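Long-range contact in hydroxyethylphosphonate dioxygenase (Streptomyces albus, PDB 6B9R), which cleaves 2-hydroxyethylphosphonate oxidatively at a mononuclear iron centre, probably giving hydroxymethylphosphonate: residues 19-32 / 438-450. Numbering follows the deposited sequence.
Sequences ALLRAAANDLKRND and AIGRYIAEDRLWY. With 2HE ((2-hydroxyethyl)phosphonic acid), chain Q.
Trp449 CG sits between its backbone N and carbonyl carbon (chi1 79°), which turns the indole onto the end of helix 10-27, while chi1 of -78° swings the Asn26 amide past it. Asn26 OD1 lies in the indole plane, 3.1 Å from Trp449 CE3, and takes a weak bond from Trp449 N. Asn26 ND2 gives Arg447 O a nearly straight bond of 2.9 Å within the amide plane, plus a weak one to Glu445 OE2. The side chain thus holds the C-terminal tail mainly through Arg447 O, with weak bonds at Trp449 and Glu445. Arg441 fixes the rotation of the Glu445 carboxylate, gripping it side-on through NE and NH1; Glu445 OE1 also accepts from Asp446 N. Further back, Ala19 CB rests 3.4 Å from Glu445 O. The helix ends in a Schellman motif with Lys29, at positive phi, as its C-prime residue. The Lys29 chain, bent at chi2, crosses the indole at about a right angle and lays CD over the rim of one face, 3.7 Å from Trp449 CE2. Tyr450 presents an edge to the opposite face, with CD1 over the ring centre, and its OH receives an almost linear bond from Asn31 ND2 of 3.1 Å, in the amide plane; Asn31 OD1 caps Ala34 N. Leu448 CD1 packs 3.6 Å from Arg22 NH1, whose guanidinium is salt-bridged to Asp32. At the edge of the indole, near its plane, Trp449 NE1 donates to O2 of 2-hydroxyethylphosphonate (3.0 Å), and Lys29 CE approaches the same oxygen. Arg103, Tyr111 and Asn146 of the second subunit also bind this substrate, so the last residues of one chain, braced on its N-terminal helix, complete an iron-dependent active site shared across the dimer interface.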
loop_
_atom_site.group_PDB
_atom_site.type_symbol
_atom_site.label_atom_id
_atom_site.label_comp_id
_atom_site.label_asym_id
_atom_site.label_seq_id
_atom_site.Cartn_x
_atom_site.Cartn_y
_atom_site.Cartn_z
ATOM N N ALA A 19 -1.659 19.494 9.241
ATOM C CA ALA A 19 -1.885 19.361 7.806
ATOM C C ALA A 19 -2.844 18.217 7.495
ATOM O O ALA A 19 -3.638 18.316 6.555
ATOM C CB ALA A 19 -0.567 19.170 7.062
ATOM N N LEU A 20 -2.787 17.121 8.269
ATOM C CA LEU A 20 -3.735 16.024 8.064
ATOM C C LEU A 20 -5.157 16.444 8.382
ATOM O O LEU A 20 -6.108 15.941 7.767
ATOM C CB LEU A 20 -3.383 14.824 8.933
ATOM C CG LEU A 20 -2.111 14.110 8.500
ATOM C CD1 LEU A 20 -1.807 13.014 9.487
ATOM C CD2 LEU A 20 -2.238 13.556 7.067
ATOM N N LEU A 21 -5.322 17.331 9.361
ATOM C CA LEU A 21 -6.662 17.800 9.699
ATOM C C LEU A 21 -7.239 18.661 8.587
ATOM O O LEU A 21 -8.421 18.524 8.239
ATOM C CB LEU A 21 -6.626 18.571 11.010
ATOM C CG LEU A 21 -7.983 19.170 11.396
ATOM C CD1 LEU A 21 -9.016 18.062 11.518
ATOM C CD2 LEU A 21 -7.852 19.947 12.696
ATOM N N ARG A 22 -6.434 19.577 8.039
ATOM C CA ARG A 22 -6.899 20.363 6.900
ATOM C C ARG A 22 -7.180 19.462 5.703
ATOM O O ARG A 22 -8.184 19.634 5.000
ATOM C CB ARG A 22 -5.868 21.436 6.532
ATOM C CG ARG A 22 -6.156 22.127 5.188
ATOM C CD ARG A 22 -7.460 22.932 5.220
ATOM N NE ARG A 22 -7.284 24.202 5.912
ATOM C CZ ARG A 22 -8.278 25.023 6.239
ATOM N NH1 ARG A 22 -9.533 24.700 5.952
ATOM N NH2 ARG A 22 -8.017 26.166 6.862
ATOM N N ALA A 23 -6.311 18.485 5.458
ATOM C CA ALA A 23 -6.535 17.588 4.329
ATOM C C ALA A 23 -7.833 16.805 4.494
ATOM O O ALA A 23 -8.568 16.599 3.523
ATOM C CB ALA A 23 -5.345 16.635 4.170
ATOM N N ALA A 24 -8.132 16.358 5.717
ATOM C CA ALA A 24 -9.359 15.595 5.937
ATOM C C ALA A 24 -10.580 16.459 5.677
ATOM O O ALA A 24 -11.559 16.008 5.066
ATOM C CB ALA A 24 -9.405 15.044 7.364
ATOM N N ALA A 25 -10.541 17.700 6.148
ATOM C CA ALA A 25 -11.656 18.617 5.942
ATOM C C ALA A 25 -11.829 18.938 4.461
ATOM O O ALA A 25 -12.944 18.883 3.933
ATOM C CB ALA A 25 -11.428 19.882 6.758
ATOM N N ASN A 26 -10.731 19.266 3.773
ATOM C CA ASN A 26 -10.783 19.476 2.326
ATOM C C ASN A 26 -11.411 18.287 1.610
ATOM O O ASN A 26 -12.230 18.456 0.699
ATOM C CB ASN A 26 -9.380 19.710 1.769
ATOM C CG ASN A 26 -8.866 21.107 2.012
ATOM O OD1 ASN A 26 -9.602 22.004 2.433
ATOM N ND2 ASN A 26 -7.590 21.308 1.724
ATOM N N ASP A 27 -11.000 17.064 1.983
ATOM C CA ASP A 27 -11.480 15.873 1.290
ATOM C C ASP A 27 -12.974 15.651 1.496
ATOM O O ASP A 27 -13.636 15.081 0.621
ATOM C CB ASP A 27 -10.698 14.640 1.753
ATOM C CG ASP A 27 -9.281 14.620 1.223
ATOM O OD1 ASP A 27 -8.924 15.502 0.421
ATOM O OD2 ASP A 27 -8.526 13.711 1.615
ATOM N N LEU A 28 -13.518 16.103 2.623
ATOM C CA LEU A 28 -14.937 15.992 2.914
ATOM C C LEU A 28 -15.723 17.212 2.458
ATOM O O LEU A 28 -16.913 17.318 2.771
ATOM C CB LEU A 28 -15.147 15.752 4.422
ATOM C CG LEU A 28 -14.890 14.282 4.807
ATOM C CD1 LEU A 28 -14.641 14.105 6.311
ATOM C CD2 LEU A 28 -16.074 13.425 4.387
ATOM N N LYS A 29 -15.085 18.129 1.721
ATOM C CA LYS A 29 -15.722 19.383 1.317
ATOM C C LYS A 29 -16.335 20.098 2.521
ATOM O O LYS A 29 -17.453 20.628 2.468
ATOM C CB LYS A 29 -16.754 19.133 0.213
ATOM C CG LYS A 29 -16.173 18.402 -1.014
ATOM C CD LYS A 29 -14.931 19.139 -1.545
ATOM C CE LYS A 29 -14.517 18.688 -2.955
ATOM N NZ LYS A 29 -14.012 17.293 -2.983
ATOM N N ARG A 30 -15.583 20.127 3.624
ATOM C CA ARG A 30 -15.918 20.926 4.802
ATOM C C ARG A 30 -14.944 22.101 4.879
ATOM O O ARG A 30 -13.754 21.907 5.157
ATOM C CB ARG A 30 -15.847 20.080 6.073
ATOM C CG ARG A 30 -16.654 18.762 6.000
ATOM C CD ARG A 30 -18.117 19.063 5.665
ATOM N NE ARG A 30 -19.085 18.103 6.210
ATOM C CZ ARG A 30 -19.547 17.037 5.558
ATOM N NH1 ARG A 30 -20.448 16.256 6.139
ATOM N NH2 ARG A 30 -19.106 16.741 4.336
ATOM N N ASN A 31 -15.430 23.315 4.632
ATOM C CA ASN A 31 -14.552 24.460 4.803
ATOM C C ASN A 31 -14.488 24.789 6.292
ATOM O O ASN A 31 -15.038 24.070 7.130
ATOM C CB ASN A 31 -14.998 25.629 3.926
ATOM C CG ASN A 31 -16.368 26.164 4.294
ATOM O OD1 ASN A 31 -16.925 25.831 5.341
ATOM N ND2 ASN A 31 -16.906 27.025 3.435
ATOM N N ASP A 32 -13.821 25.891 6.638
ATOM C CA ASP A 32 -13.575 26.202 8.042
ATOM C C ASP A 32 -14.878 26.237 8.840
ATOM O O ASP A 32 -14.981 25.624 9.910
ATOM C CB ASP A 32 -12.832 27.536 8.151
ATOM C CG ASP A 32 -11.412 27.466 7.598
ATOM O OD1 ASP A 32 -11.216 26.891 6.504
ATOM O OD2 ASP A 32 -10.494 28.002 8.250
ATOM N N ALA A 438 2.846 19.904 -6.801
ATOM C CA ALA A 438 1.820 19.198 -6.046
ATOM C C ALA A 438 2.415 18.306 -4.962
ATOM O O ALA A 438 1.770 18.073 -3.932
ATOM C CB ALA A 438 0.949 18.376 -6.990
ATOM N N ILE A 439 3.635 17.802 -5.164
ATOM C CA ILE A 439 4.223 16.899 -4.179
ATOM C C ILE A 439 4.333 17.592 -2.827
ATOM O O ILE A 439 4.074 16.989 -1.778
ATOM C CB ILE A 439 5.582 16.370 -4.686
ATOM C CG1 ILE A 439 5.356 15.282 -5.741
ATOM C CG2 ILE A 439 6.440 15.836 -3.542
ATOM C CD1 ILE A 439 6.637 14.766 -6.391
ATOM N N GLY A 440 4.671 18.882 -2.833
ATOM C CA GLY A 440 4.717 19.630 -1.586
ATOM C C GLY A 440 3.407 19.609 -0.819
ATOM O O GLY A 440 3.398 19.434 0.401
ATOM N N ARG A 441 2.282 19.805 -1.519
ATOM C CA ARG A 441 0.992 19.816 -0.827
ATOM C C ARG A 441 0.579 18.413 -0.407
ATOM O O ARG A 441 -0.125 18.248 0.597
ATOM C CB ARG A 441 -0.097 20.437 -1.708
ATOM C CG ARG A 441 -0.073 21.964 -1.780
ATOM C CD ARG A 441 -1.205 22.510 -2.669
ATOM N NE ARG A 441 -2.529 22.152 -2.163
ATOM C CZ ARG A 441 -3.630 22.158 -2.908
ATOM N NH1 ARG A 441 -4.801 21.801 -2.387
ATOM N NH2 ARG A 441 -3.548 22.509 -4.188
ATOM N N TYR A 442 0.991 17.399 -1.172
ATOM C CA TYR A 442 0.761 16.015 -0.763
ATOM C C TYR A 442 1.471 15.721 0.549
ATOM O O TYR A 442 0.893 15.107 1.453
ATOM C CB TYR A 442 1.225 15.072 -1.875
ATOM C CG TYR A 442 1.317 13.609 -1.485
ATOM C CD1 TYR A 442 0.191 12.897 -1.107
ATOM C CD2 TYR A 442 2.539 12.945 -1.507
ATOM C CE1 TYR A 442 0.273 11.547 -0.763
ATOM C CE2 TYR A 442 2.633 11.605 -1.168
ATOM C CZ TYR A 442 1.493 10.908 -0.797
ATOM O OH TYR A 442 1.597 9.566 -0.455
ATOM N N ILE A 443 2.709 16.201 0.684
ATOM C CA ILE A 443 3.472 16.031 1.919
ATOM C C ILE A 443 2.811 16.771 3.074
ATOM O O ILE A 443 2.725 16.260 4.197
ATOM C CB ILE A 443 4.924 16.508 1.711
ATOM C CG1 ILE A 443 5.689 15.502 0.849
ATOM C CG2 ILE A 443 5.628 16.724 3.045
ATOM C CD1 ILE A 443 5.466 14.072 1.264
ATOM N N ALA A 444 2.352 17.992 2.827
ATOM C CA ALA A 444 1.840 18.818 3.912
ATOM C C ALA A 444 0.857 19.804 3.292
ATOM O O ALA A 444 1.273 20.807 2.708
ATOM C CB ALA A 444 2.975 19.529 4.635
ATOM N N GLU A 445 -0.430 19.491 3.396
ATOM C CA GLU A 445 -1.441 20.402 2.890
ATOM C C GLU A 445 -1.383 21.703 3.671
ATOM O O GLU A 445 -1.212 21.707 4.896
ATOM C CB GLU A 445 -2.832 19.783 2.991
ATOM C CG GLU A 445 -3.969 20.687 2.493
ATOM C CD GLU A 445 -3.891 20.994 0.993
ATOM O OE1 GLU A 445 -3.065 21.837 0.578
ATOM O OE2 GLU A 445 -4.673 20.391 0.226
ATOM N N ASP A 446 -1.521 22.813 2.951
ATOM C CA ASP A 446 -1.282 24.128 3.523
ATOM C C ASP A 446 -2.386 25.122 3.187
ATOM O O ASP A 446 -2.163 26.333 3.297
ATOM C CB ASP A 446 0.076 24.670 3.060
ATOM C CG ASP A 446 0.169 24.835 1.536
ATOM O OD1 ASP A 446 -0.816 24.556 0.818
ATOM O OD2 ASP A 446 1.246 25.240 1.046
ATOM N N ARG A 447 -3.556 24.656 2.753
ATOM C CA ARG A 447 -4.559 25.613 2.294
ATOM C C ARG A 447 -5.917 24.938 2.157
ATOM O O ARG A 447 -6.018 23.726 1.948
ATOM C CB ARG A 447 -4.156 26.234 0.949
ATOM C CG ARG A 447 -4.191 25.250 -0.233
ATOM C CD ARG A 447 -3.411 25.788 -1.435
ATOM N NE ARG A 447 -1.981 25.864 -1.148
ATOM C CZ ARG A 447 -1.049 26.194 -2.037
ATOM N NH1 ARG A 447 -1.386 26.479 -3.289
ATOM N NH2 ARG A 447 0.226 26.234 -1.668
ATOM N N LEU A 448 -6.957 25.760 2.254
ATOM C CA LEU A 448 -8.287 25.354 1.827
ATOM C C LEU A 448 -8.263 25.001 0.342
ATOM O O LEU A 448 -7.474 25.549 -0.432
ATOM C CB LEU A 448 -9.282 26.495 2.088
ATOM C CG LEU A 448 -10.795 26.308 1.906
ATOM C CD1 LEU A 448 -11.399 25.374 2.955
ATOM C CD2 LEU A 448 -11.467 27.662 1.968
ATOM N N TRP A 449 -9.152 24.090 -0.066
ATOM C CA TRP A 449 -9.078 23.555 -1.420
ATOM C C TRP A 449 -9.547 24.533 -2.488
ATOM O O TRP A 449 -9.390 24.230 -3.674
ATOM C CB TRP A 449 -9.865 22.236 -1.524
ATOM C CG TRP A 449 -11.372 22.363 -1.656
ATOM C CD1 TRP A 449 -12.089 22.348 -2.811
ATOM C CD2 TRP A 449 -12.327 22.471 -0.590
ATOM N NE1 TRP A 449 -13.437 22.465 -2.540
ATOM C CE2 TRP A 449 -13.606 22.540 -1.182
ATOM C CE3 TRP A 449 -12.224 22.529 0.801
ATOM C CZ2 TRP A 449 -14.774 22.669 -0.427
ATOM C CZ3 TRP A 449 -13.386 22.646 1.552
ATOM C CH2 TRP A 449 -14.644 22.726 0.935
ATOM N N TYR A 450 -10.105 25.685 -2.109
ATOM C CA TYR A 450 -10.475 26.729 -3.067
ATOM C C TYR A 450 -10.184 28.092 -2.455
ATOM O O TYR A 450 -9.919 28.209 -1.258
ATOM C CB TYR A 450 -11.951 26.633 -3.456
ATOM C CG TYR A 450 -12.873 26.958 -2.305
ATOM C CD1 TYR A 450 -13.151 26.012 -1.326
ATOM C CD2 TYR A 450 -13.467 28.217 -2.195
ATOM C CE1 TYR A 450 -13.989 26.303 -0.265
ATOM C CE2 TYR A 450 -14.307 28.521 -1.130
ATOM C CZ TYR A 450 -14.564 27.557 -0.166
ATOM O OH TYR A 450 -15.398 27.822 0.905
ATOM O OXT TYR A 450 -10.203 29.107 -3.139
HETATM O O3 2HE Q . -13.956 22.874 -6.109
HETATM P P 2HE Q . -14.633 21.424 -6.037
HETATM O O1 2HE Q . -13.618 20.338 -6.274
HETATM O O2 2HE Q . -15.303 21.293 -4.580
HETATM C CA 2HE Q . -15.880 21.219 -7.317
HETATM C CB 2HE Q . -16.281 19.760 -7.237
HETATM O O4 2HE Q . -15.112 18.946 -7.382
#